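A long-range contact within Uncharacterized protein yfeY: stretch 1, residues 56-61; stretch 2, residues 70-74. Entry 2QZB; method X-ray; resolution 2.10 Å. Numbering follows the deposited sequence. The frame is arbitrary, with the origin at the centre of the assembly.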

# COMPACT_ATOMS: atom_id res chain seq x y z
N VAL A 56 4.19 21.59 2.37
CA VAL A 56 5.17 20.59 1.97
C VAL A 56 5.23 19.55 3.09
O VAL A 56 5.35 19.91 4.26
CB VAL A 56 6.55 21.24 1.70
CG1 VAL A 56 7.70 20.22 1.83
CG2 VAL A 56 6.56 21.90 0.31
N VAL A 57 5.11 18.27 2.72
CA VAL A 57 5.25 17.18 3.71
C VAL A 57 6.44 16.28 3.40
O VAL A 57 6.82 16.10 2.23
CB VAL A 57 4.00 16.26 3.82
CG1 VAL A 57 2.79 17.01 4.42
CG2 VAL A 57 3.66 15.61 2.48
N ARG A 58 6.99 15.68 4.45
CA ARG A 58 8.06 14.75 4.31
C ARG A 58 7.49 13.35 4.10
O ARG A 58 6.35 13.04 4.52
CB ARG A 58 8.92 14.82 5.55
CG ARG A 58 9.59 16.21 5.74
CD ARG A 58 9.84 16.55 7.21
NE ARG A 58 10.65 15.53 7.87
CZ ARG A 58 10.20 14.67 8.78
NH1 ARG A 58 8.91 14.70 9.17
NH2 ARG A 58 11.03 13.78 9.31
N PHE A 59 8.26 12.55 3.37
CA PHE A 59 8.00 11.11 3.27
C PHE A 59 9.32 10.32 3.39
O PHE A 59 10.40 10.91 3.24
CB PHE A 59 7.21 10.74 2.00
CG PHE A 59 7.96 10.92 0.72
CD1 PHE A 59 7.87 12.11 0.02
CD2 PHE A 59 8.69 9.88 0.18
CE1 PHE A 59 8.55 12.27 -1.18
CE2 PHE A 59 9.40 10.03 -0.99
CZ PHE A 59 9.31 11.23 -1.70
N PHE A 60 9.21 9.02 3.68
CA PHE A 60 10.37 8.11 3.69
C PHE A 60 10.12 6.94 2.76
O PHE A 60 8.99 6.47 2.64
CB PHE A 60 10.69 7.60 5.12
CG PHE A 60 11.20 8.68 6.03
CD1 PHE A 60 10.30 9.50 6.74
CD2 PHE A 60 12.58 8.91 6.16
CE1 PHE A 60 10.76 10.52 7.56
CE2 PHE A 60 13.06 9.91 6.98
CZ PHE A 60 12.15 10.73 7.68
N GLU A 61 11.18 6.49 2.08
CA GLU A 61 11.18 5.25 1.33
C GLU A 61 12.07 4.26 2.06
O GLU A 61 13.26 4.50 2.35
CB GLU A 61 11.68 5.48 -0.11
CG GLU A 61 10.61 6.15 -1.03
CD GLU A 61 11.14 6.48 -2.39
OE1 GLU A 61 10.36 6.48 -3.37
OE2 GLU A 61 12.36 6.69 -2.51
N MET A 70 8.64 0.08 0.93
CA MET A 70 7.50 0.82 1.55
C MET A 70 7.74 2.29 1.34
O MET A 70 8.90 2.75 1.40
CB MET A 70 7.41 0.72 3.10
CG MET A 70 7.40 -0.63 3.78
SD MET A 70 7.21 -0.53 5.60
CE MET A 70 7.96 -2.10 5.93
N VAL A 71 6.64 3.02 1.21
CA VAL A 71 6.62 4.48 1.26
C VAL A 71 5.82 4.88 2.48
O VAL A 71 4.67 4.47 2.62
CB VAL A 71 5.91 5.10 0.03
CG1 VAL A 71 6.01 6.67 0.08
CG2 VAL A 71 6.48 4.56 -1.31
N ILE A 72 6.43 5.68 3.36
CA ILE A 72 5.79 6.11 4.56
C ILE A 72 5.49 7.61 4.45
O ILE A 72 6.37 8.43 4.12
CB ILE A 72 6.71 5.85 5.76
CG1 ILE A 72 7.09 4.37 5.84
CG2 ILE A 72 6.04 6.33 7.03
CD1 ILE A 72 8.18 4.05 6.90
N ASN A 73 4.23 7.95 4.70
CA ASN A 73 3.73 9.33 4.64
C ASN A 73 3.14 9.70 5.98
O ASN A 73 2.80 8.83 6.79
CB ASN A 73 2.68 9.52 3.53
CG ASN A 73 3.31 9.69 2.15
OD1 ASN A 73 3.90 10.72 1.87
ND2 ASN A 73 3.15 8.70 1.28
N GLY A 74 3.03 11.00 6.24
CA GLY A 74 2.57 11.47 7.55
C GLY A 74 2.30 12.98 7.60
O GLY A 74 1.66 13.53 6.69
O HOH W 1 3.92 12.55 3.51

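Two antiparallel strands of Uncharacterized protein yfeY, residues 56-61 and 70-73, lie side by side with their axes 4.7 Å apart at closest approach and their directions 160° apart, burying 354 Å² between the stretches. Phe60 and Ile72 form the hydrogen-bonded pair at the centre of the register: Phe60 N donates to Ile72 O at 2.9 Å, and Ile72 N donates to Phe60 O at 2.8 Å. Both bonds are nearly straight, with angles at hydrogen of 163° and 173°, so the two backbones are well aligned here. One step along, Glu61 CA and Val71 CA lie 4.6 Å apart in a non-hydrogen-bonded pair. CA-H...O contacts supplement the ladder, from Val71 CA to Phe60 O and from Glu61 CA to Met70 O, each 3.4 Å.

Side chains alternate between the sheet faces. Phe60 and Ile72 share one face, where CB of Phe60 lies 4.4 Å from CB of Ile72. Both adopt chi1 m (-68° and -57°). The Phe60 ring, with chi2 at 85°, then leads away from the partner strand, so the apolar contact with Ile72 is made near the backbone rather than by the ring. Ile72 extends its CG1 branch with chi2 t, a staggered arrangement that carries CD1 away from its own CA.

The other face carries Phe59, Glu61, Val71 and Asn73. Phe59 takes chi1 p (69°), and its ring end leads away from the neighbouring strand, yet CD2 still reaches CG1 of Val71 at 4.2 Å, an apolar contact. Val71 has chi1 t (-176°), which places CG1 on the Phe59 side and leaves CG2 4.4 Å from CG of Glu61. Glu61 chi1 m (-76°) places its CG methylene beside the valine, and chi2 t (175°) carries the chain on from there, with carboxylate oxygen OE2 hydrogen-bonded elsewhere in the structure.

Asn73 has chi1 m (-80°), and the end of its side chain comes nearer the first strand than its CB direction alone would suggest: OD1 lies 3.3 Å from CB of Phe59. Toward Arg58 and Gly74 the direct backbone contact widens, with Arg58 O 4.3 Å from Gly74 N, and water 1 fills the gap. It donates to Arg58 O at 2.7 Å and to Asn73 OD1 at 2.5 Å, and accepts from Gly74 N at 3.3 Å, so one molecule links the strands where their amide and carbonyl stand too far apart to bond directly. Beyond it, Val57, chi1 m, points toward the second stretch and brings CG1 within 4.3 Å of Gly74 O.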